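3-dehydroquinate dehydratase (Aquifex aeolicus, PDB 2EGZ) catalyses the cis-dehydration of 3-dehydroquinate to 3-dehydroshikimate, the third step of the chorismate pathway, through a Schiff-base intermediate. Local coordinates at residues S114-E119 and I140-V145. Sequence-based numbering, arbitrary orientation.
Sequences SYHNFE and IPKIAV. With TLA (L(+)-tartaric acid), chain D.
H116 and K142 reach from neighbouring parallel strands of the TIM barrel to one carboxylate oxygen, O1, of a bound tartrate, which probably came from the crystallisation liquor. Strands 110-117 and 140-146 belong to one beta-alpha-beta unit, joined by helix 124-136. Three backbone hydrogen bonds hold them in register: Y115 N to K142 O, A144 N to Y115 O (3.0 Å) and N117 N to A144 O.

Side chains alternate between two faces. On the inner one, K142 runs fully extended past S114, whose CB lies 3.9 Å from the lysine CB; the small serine lies alongside the lysine chain, and its OG bonds to D88. A144 suits its place: its short methyl lies 3.7 Å from H116 CD2, close beside the imidazole. H116 NE2 donates a bent hydrogen bond to O1 (2.6 Å), in the plane of the ring, and K142 NZ a second one (3.1 Å). R61 and R180 also bind the tartrate.

The other face is tightly packed at V145, whose CG1 lies 3.7 Å from N117 CB and 3.9 Å from Y115 CE2; helices 124-136 and 150-160 cover this side. The looser side is the outer end of Y115 and N117, both partly exposed, where Y115 OH makes a weak hydrogen bond to S35 of the second subunit. With CG anti to its backbone N (chi1 -170°), N117 turns its amide away from V145: ND2 donates to Y115 OH, and OD1 accepts from E119 N in an Asx turn. An alanine at N117 would probably leave the turn without its acceptor and Y115 OH without this donor.

The parallel register brings H116, the proton donor/acceptor, beside K142, the Schiff-base lysine, with NE2 and NZ 4.4 Å apart, consistent with both acting on one bound substrate.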
ATOM      1  N   SER B 114       6.836  -3.904  -9.333  1.00 12.80           N
ATOM      2  CA  SER B 114       6.269  -4.999  -8.564  1.00 13.19           C
ATOM      3  C   SER B 114       5.116  -4.744  -7.604  1.00 13.69           C
ATOM      4  O   SER B 114       4.856  -3.621  -7.170  1.00 11.50           O
ATOM      5  CB  SER B 114       7.396  -5.667  -7.781  1.00 14.98           C
ATOM      6  OG  SER B 114       7.987  -4.730  -6.892  1.00 15.59           O
ATOM      7  N   TYR B 115       4.444  -5.842  -7.273  1.00 13.05           N
ATOM      8  CA  TYR B 115       3.328  -5.855  -6.342  1.00 13.09           C
ATOM      9  C   TYR B 115       3.438  -7.164  -5.578  1.00 13.99           C
ATOM     10  O   TYR B 115       3.553  -8.227  -6.189  1.00 14.01           O
ATOM     11  CB  TYR B 115       1.987  -5.829  -7.079  1.00 13.29           C
ATOM     12  CG  TYR B 115       0.823  -6.126  -6.157  1.00 15.09           C
ATOM     13  CD1 TYR B 115       0.388  -5.183  -5.230  1.00 17.30           C
ATOM     14  CD2 TYR B 115       0.212  -7.383  -6.154  1.00 14.26           C
ATOM     15  CE1 TYR B 115      -0.617  -5.484  -4.310  1.00 18.70           C
ATOM     16  CE2 TYR B 115      -0.795  -7.695  -5.239  1.00 15.43           C
ATOM     17  CZ  TYR B 115      -1.200  -6.741  -4.319  1.00 18.17           C
ATOM     18  OH  TYR B 115      -2.169  -7.054  -3.387  1.00 20.92           O
ATOM     19  N   HIS B 116       3.422  -7.100  -4.253  1.00 13.55           N
ATOM     20  CA  HIS B 116       3.502  -8.318  -3.461  1.00 13.94           C
ATOM     21  C   HIS B 116       2.335  -8.435  -2.491  1.00 14.81           C
ATOM     22  O   HIS B 116       1.883  -7.441  -1.924  1.00 15.39           O
ATOM     23  CB  HIS B 116       4.795  -8.365  -2.640  1.00 14.76           C
ATOM     24  CG  HIS B 116       6.043  -8.178  -3.444  1.00 14.93           C
ATOM     25  ND1 HIS B 116       6.383  -6.976  -4.022  1.00 16.58           N
ATOM     26  CD2 HIS B 116       7.048  -9.036  -3.739  1.00 17.50           C
ATOM     27  CE1 HIS B 116       7.545  -7.101  -4.641  1.00 14.54           C
ATOM     28  NE2 HIS B 116       7.969  -8.339  -4.485  1.00 16.01           N
ATOM     29  N   ASN B 117       1.832  -9.651  -2.316  1.00 14.20           N
ATOM     30  CA  ASN B 117       0.769  -9.887  -1.346  1.00 15.06           C
ATOM     31  C   ASN B 117       1.165 -11.172  -0.651  1.00 15.35           C
ATOM     32  O   ASN B 117       1.064 -12.257  -1.219  1.00 15.37           O
ATOM     33  CB  ASN B 117      -0.609 -10.043  -1.997  1.00 15.17           C
ATOM     34  CG  ASN B 117      -1.733 -10.054  -0.962  1.00 16.17           C
ATOM     35  OD1 ASN B 117      -1.653 -10.762   0.046  1.00 16.10           O
ATOM     36  ND2 ASN B 117      -2.778  -9.271  -1.204  1.00 14.76           N
ATOM     37  N   PHE B 118       1.636 -11.037   0.582  1.00 16.52           N
ATOM     38  CA  PHE B 118       2.097 -12.170   1.369  1.00 16.95           C
ATOM     39  C   PHE B 118       0.992 -12.967   2.050  1.00 17.37           C
ATOM     40  O   PHE B 118       1.269 -13.947   2.745  1.00 18.32           O
ATOM     41  CB  PHE B 118       3.099 -11.665   2.409  1.00 19.65           C
ATOM     42  CG  PHE B 118       4.320 -11.033   1.801  1.00 21.62           C
ATOM     43  CD1 PHE B 118       5.381 -11.818   1.366  1.00 21.83           C
ATOM     44  CD2 PHE B 118       4.381  -9.656   1.605  1.00 22.32           C
ATOM     45  CE1 PHE B 118       6.488 -11.243   0.736  1.00 23.91           C
ATOM     46  CE2 PHE B 118       5.481  -9.071   0.978  1.00 23.40           C
ATOM     47  CZ  PHE B 118       6.535  -9.869   0.542  1.00 22.97           C
ATOM     48  N   GLU B 119      -0.258 -12.564   1.842  1.00 16.18           N
ATOM     49  CA  GLU B 119      -1.382 -13.250   2.466  1.00 17.07           C
ATOM     50  C   GLU B 119      -2.285 -14.062   1.547  1.00 15.09           C
ATOM     51  O   GLU B 119      -2.756 -15.139   1.926  1.00 14.05           O
ATOM     52  CB  GLU B 119      -2.253 -12.241   3.220  1.00 21.39           C
ATOM     53  CG  GLU B 119      -1.671 -11.759   4.536  1.00 27.71           C
ATOM     54  CD  GLU B 119      -2.572 -10.751   5.228  1.00 32.77           C
ATOM     55  OE1 GLU B 119      -3.805 -10.963   5.246  1.00 33.58           O
ATOM     56  OE2 GLU B 119      -2.045  -9.751   5.767  1.00 37.77           O
ATOM     57  N   ILE B 140       8.262  -3.656 -16.536  1.00 15.17           N
ATOM     58  CA  ILE B 140       7.899  -5.061 -16.640  1.00 13.85           C
ATOM     59  C   ILE B 140       7.135  -5.353 -15.358  1.00 13.82           C
ATOM     60  O   ILE B 140       7.713  -5.379 -14.275  1.00 12.57           O
ATOM     61  CB  ILE B 140       9.140  -5.966 -16.684  1.00 14.69           C
ATOM     62  CG1 ILE B 140      10.026  -5.581 -17.873  1.00 15.66           C
ATOM     63  CG2 ILE B 140       8.710  -7.431 -16.780  1.00 15.15           C
ATOM     64  CD1 ILE B 140      11.361  -6.302 -17.891  1.00 17.21           C
ATOM     65  N   PRO B 141       5.818  -5.561 -15.457  1.00 12.89           N
ATOM     66  CA  PRO B 141       5.044  -5.843 -14.250  1.00 11.13           C
ATOM     67  C   PRO B 141       5.415  -7.167 -13.591  1.00 12.30           C
ATOM     68  O   PRO B 141       5.595  -8.183 -14.263  1.00  9.84           O
ATOM     69  CB  PRO B 141       3.597  -5.814 -14.754  1.00 11.73           C
ATOM     70  CG  PRO B 141       3.731  -6.278 -16.178  1.00 13.46           C
ATOM     71  CD  PRO B 141       4.963  -5.563 -16.658  1.00 13.64           C
ATOM     72  N   LYS B 142       5.544  -7.133 -12.268  1.00 11.56           N
ATOM     73  CA  LYS B 142       5.882  -8.316 -11.485  1.00 12.04           C
ATOM     74  C   LYS B 142       4.834  -8.482 -10.398  1.00 12.80           C
ATOM     75  O   LYS B 142       4.555  -7.542  -9.654  1.00 12.03           O
ATOM     76  CB  LYS B 142       7.261  -8.158 -10.830  1.00 12.82           C
ATOM     77  CG  LYS B 142       7.572  -9.234  -9.803  1.00 15.26           C
ATOM     78  CD  LYS B 142       8.952  -9.060  -9.179  1.00 16.82           C
ATOM     79  CE  LYS B 142       9.236 -10.187  -8.193  1.00 18.67           C
ATOM     80  NZ  LYS B 142      10.597 -10.110  -7.580  1.00 18.90           N
ATOM     81  N   ILE B 143       4.256  -9.676 -10.313  1.00 11.45           N
ATOM     82  CA  ILE B 143       3.243  -9.973  -9.307  1.00 13.05           C
ATOM     83  C   ILE B 143       3.702 -11.185  -8.507  1.00 12.68           C
ATOM     84  O   ILE B 143       3.939 -12.248  -9.070  1.00 13.13           O
ATOM     85  CB  ILE B 143       1.873 -10.303  -9.957  1.00 14.06           C
ATOM     86  CG1 ILE B 143       1.387  -9.116 -10.786  1.00 16.59           C
ATOM     87  CG2 ILE B 143       0.844 -10.638  -8.878  1.00 14.57           C
ATOM     88  CD1 ILE B 143       0.099  -9.387 -11.544  1.00 16.79           C
ATOM     89  N   ALA B 144       3.840 -11.016  -7.197  1.00 12.23           N
ATOM     90  CA  ALA B 144       4.252 -12.110  -6.321  1.00 11.90           C
ATOM     91  C   ALA B 144       3.193 -12.201  -5.225  1.00 13.36           C
ATOM     92  O   ALA B 144       3.146 -11.353  -4.333  1.00 12.21           O
ATOM     93  CB  ALA B 144       5.620 -11.813  -5.717  1.00 13.04           C
ATOM     94  N   VAL B 145       2.347 -13.227  -5.298  1.00 12.17           N
ATOM     95  CA  VAL B 145       1.261 -13.396  -4.333  1.00 12.20           C
ATOM     96  C   VAL B 145       1.148 -14.817  -3.784  1.00 13.13           C
ATOM     97  O   VAL B 145       1.357 -15.795  -4.505  1.00 12.41           O
ATOM     98  CB  VAL B 145      -0.093 -13.004  -4.968  1.00 12.57           C
ATOM     99  CG1 VAL B 145      -0.067 -11.542  -5.388  1.00 12.06           C
ATOM    100  CG2 VAL B 145      -0.381 -13.894  -6.184  1.00 11.79           C
TER
HETATM  101  O1  TLA D5988       9.585 -10.384  -4.655  1.00 43.07           O
HETATM  102  O11 TLA D5988      10.879 -11.019  -3.002  1.00 44.80           O
HETATM  103  C1  TLA D5988      10.239 -11.249  -4.155  1.00 44.48           C
HETATM  104  C2  TLA D5988      10.315 -12.596  -4.823  1.00 45.25           C
HETATM  105  O2  TLA D5988       9.548 -12.556  -6.014  1.00 46.59           O
HETATM  106  C3  TLA D5988       9.733 -13.664  -3.874  1.00 46.95           C
HETATM  107  O3  TLA D5988       8.396 -13.350  -3.491  1.00 48.71           O
HETATM  108  C4  TLA D5988       9.779 -15.034  -4.503  1.00 46.88           C
HETATM  109  O4  TLA D5988       8.793 -15.690  -4.619  1.00 48.75           O
HETATM  110  O41 TLA D5988      10.948 -15.529  -4.912  1.00 48.75           O